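Local coordinates for protein BCL2-like 10 (Danio rerio, PDB 6FBX) that probably restrains apoptosis as a pro-survival Bcl-2 family member, here holding the BH3 peptide of the pro-apoptotic protein Bad, at residues S75-L80 / V92-F97. Residues are numbered along the deposited sequence; the frame is centred on the assembly and turned at random.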
# COMPACT_ATOMS: atom_id res chain seq x y z
N SER A 75 9.66 -6.97 -1.84
CA SER A 75 9.56 -8.40 -2.14
C SER A 75 8.14 -8.91 -1.90
O SER A 75 7.66 -9.77 -2.64
CB SER A 75 10.56 -9.19 -1.30
OG SER A 75 10.29 -9.06 0.08
N VAL A 76 7.46 -8.38 -0.89
CA VAL A 76 6.07 -8.77 -0.65
C VAL A 76 5.18 -8.28 -1.78
O VAL A 76 4.35 -9.04 -2.31
CB VAL A 76 5.60 -8.24 0.72
CG1 VAL A 76 4.09 -8.45 0.90
CG2 VAL A 76 6.35 -8.94 1.84
N MET A 77 5.33 -7.02 -2.18
CA MET A 77 4.52 -6.49 -3.28
C MET A 77 4.74 -7.29 -4.56
O MET A 77 3.79 -7.60 -5.29
CB MET A 77 4.84 -5.02 -3.52
CG MET A 77 4.43 -4.10 -2.38
SD MET A 77 4.62 -2.35 -2.76
CE MET A 77 6.40 -2.20 -2.97
N ARG A 78 6.00 -7.64 -4.84
CA ARG A 78 6.30 -8.48 -5.99
C ARG A 78 5.57 -9.81 -5.92
O ARG A 78 5.01 -10.27 -6.92
CB ARG A 78 7.82 -8.69 -6.07
CG ARG A 78 8.30 -9.49 -7.26
CD ARG A 78 9.83 -9.60 -7.25
NE ARG A 78 10.47 -8.30 -7.09
CZ ARG A 78 11.30 -7.96 -6.11
NH1 ARG A 78 11.65 -8.83 -5.16
NH2 ARG A 78 11.81 -6.74 -6.07
N GLU A 79 5.55 -10.43 -4.74
CA GLU A 79 4.89 -11.72 -4.59
C GLU A 79 3.37 -11.59 -4.61
O GLU A 79 2.68 -12.48 -5.10
CB GLU A 79 5.34 -12.40 -3.29
CG GLU A 79 6.68 -13.11 -3.40
CD GLU A 79 6.61 -14.33 -4.30
OE1 GLU A 79 5.49 -14.84 -4.54
OE2 GLU A 79 7.67 -14.79 -4.76
N LEU A 80 2.84 -10.50 -4.06
CA LEU A 80 1.40 -10.26 -4.11
C LEU A 80 0.89 -10.33 -5.54
O LEU A 80 -0.11 -11.00 -5.83
CB LEU A 80 1.07 -8.91 -3.47
CG LEU A 80 -0.36 -8.38 -3.62
CD1 LEU A 80 -1.38 -9.41 -3.17
CD2 LEU A 80 -0.51 -7.09 -2.82
N VAL A 92 -5.07 -1.55 -2.86
CA VAL A 92 -5.60 -1.16 -1.55
C VAL A 92 -4.91 -1.96 -0.45
O VAL A 92 -4.53 -1.41 0.59
CB VAL A 92 -7.13 -1.34 -1.51
CG1 VAL A 92 -7.66 -1.17 -0.09
CG2 VAL A 92 -7.80 -0.33 -2.44
N SER A 93 -4.73 -3.27 -0.65
CA SER A 93 -4.10 -4.09 0.37
C SER A 93 -2.67 -3.63 0.65
O SER A 93 -2.21 -3.71 1.79
CB SER A 93 -4.13 -5.56 -0.03
OG SER A 93 -3.10 -5.88 -0.95
N ILE A 94 -1.96 -3.16 -0.38
CA ILE A 94 -0.61 -2.64 -0.17
C ILE A 94 -0.66 -1.44 0.76
O ILE A 94 0.14 -1.33 1.71
CB ILE A 94 0.05 -2.30 -1.52
CG1 ILE A 94 0.35 -3.59 -2.29
CG2 ILE A 94 1.33 -1.48 -1.30
CD1 ILE A 94 0.89 -3.38 -3.70
N PHE A 95 -1.60 -0.52 0.51
CA PHE A 95 -1.76 0.64 1.38
C PHE A 95 -2.18 0.23 2.79
O PHE A 95 -1.63 0.72 3.78
CB PHE A 95 -2.77 1.62 0.78
CG PHE A 95 -2.18 2.55 -0.25
CD1 PHE A 95 -2.04 3.90 0.02
CD2 PHE A 95 -1.76 2.07 -1.47
CE1 PHE A 95 -1.50 4.75 -0.92
CE2 PHE A 95 -1.22 2.92 -2.42
CZ PHE A 95 -1.09 4.26 -2.14
N THR A 96 -3.15 -0.69 2.90
CA THR A 96 -3.59 -1.14 4.21
C THR A 96 -2.43 -1.74 4.99
O THR A 96 -2.20 -1.39 6.16
CB THR A 96 -4.70 -2.18 4.07
OG1 THR A 96 -5.78 -1.63 3.31
CG2 THR A 96 -5.21 -2.61 5.44
N PHE A 97 -1.69 -2.65 4.37
CA PHE A 97 -0.57 -3.30 5.05
C PHE A 97 0.48 -2.29 5.47
O PHE A 97 0.99 -2.35 6.59
CB PHE A 97 0.03 -4.36 4.13
CG PHE A 97 1.17 -5.11 4.75
CD1 PHE A 97 1.00 -5.78 5.95
CD2 PHE A 97 2.40 -5.17 4.12
CE1 PHE A 97 2.05 -6.47 6.52
CE2 PHE A 97 3.45 -5.87 4.69
CZ PHE A 97 3.27 -6.52 5.89
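Ile94 meets both Met77 and Leu80, and the axes of the two helical segments, 11.3 Å apart at closest approach and inclined at 152°, define a roughly antiparallel pairing bridged wholly by side chains. The Met77 side chain lies nearly perpendicular to that of Ile94: Met77 SD lies 3.7 Å from Ile94 CG2, while Met77 CG lies 3.8 Å from Ile94 CD1, so Met77 touches both branches of the isoleucine. In Ile94 a chi1 of -69° sets CG2 against Met77 SD, while the CG1-CD1 branch runs between Met77 CG and Leu80 CD2. Leu80 approaches Ile94 at a slant, its CD2 methyl 3.6 Å from Ile94 CG1. In the Ser93 conformer described, Leu80 CD2 also lies 3.4 Å from Ser93 OG, a van der Waals contact of a methyl with a hydroxyl oxygen that hydrogen-bonds Arg90 O and, weakly, a polar side chain of the bound peptide. Val76 and Leu80 also pack on the peptide, so the pairing joins a wall of the BH3-binding groove, helix 69-80, to its floor, helix 88-107. Helix 112-129 packs on the pair through Thr121 and Tyr125 on Met77 and Ile122 on Ile94; helix 34-49 reaches Ser93 through Met46.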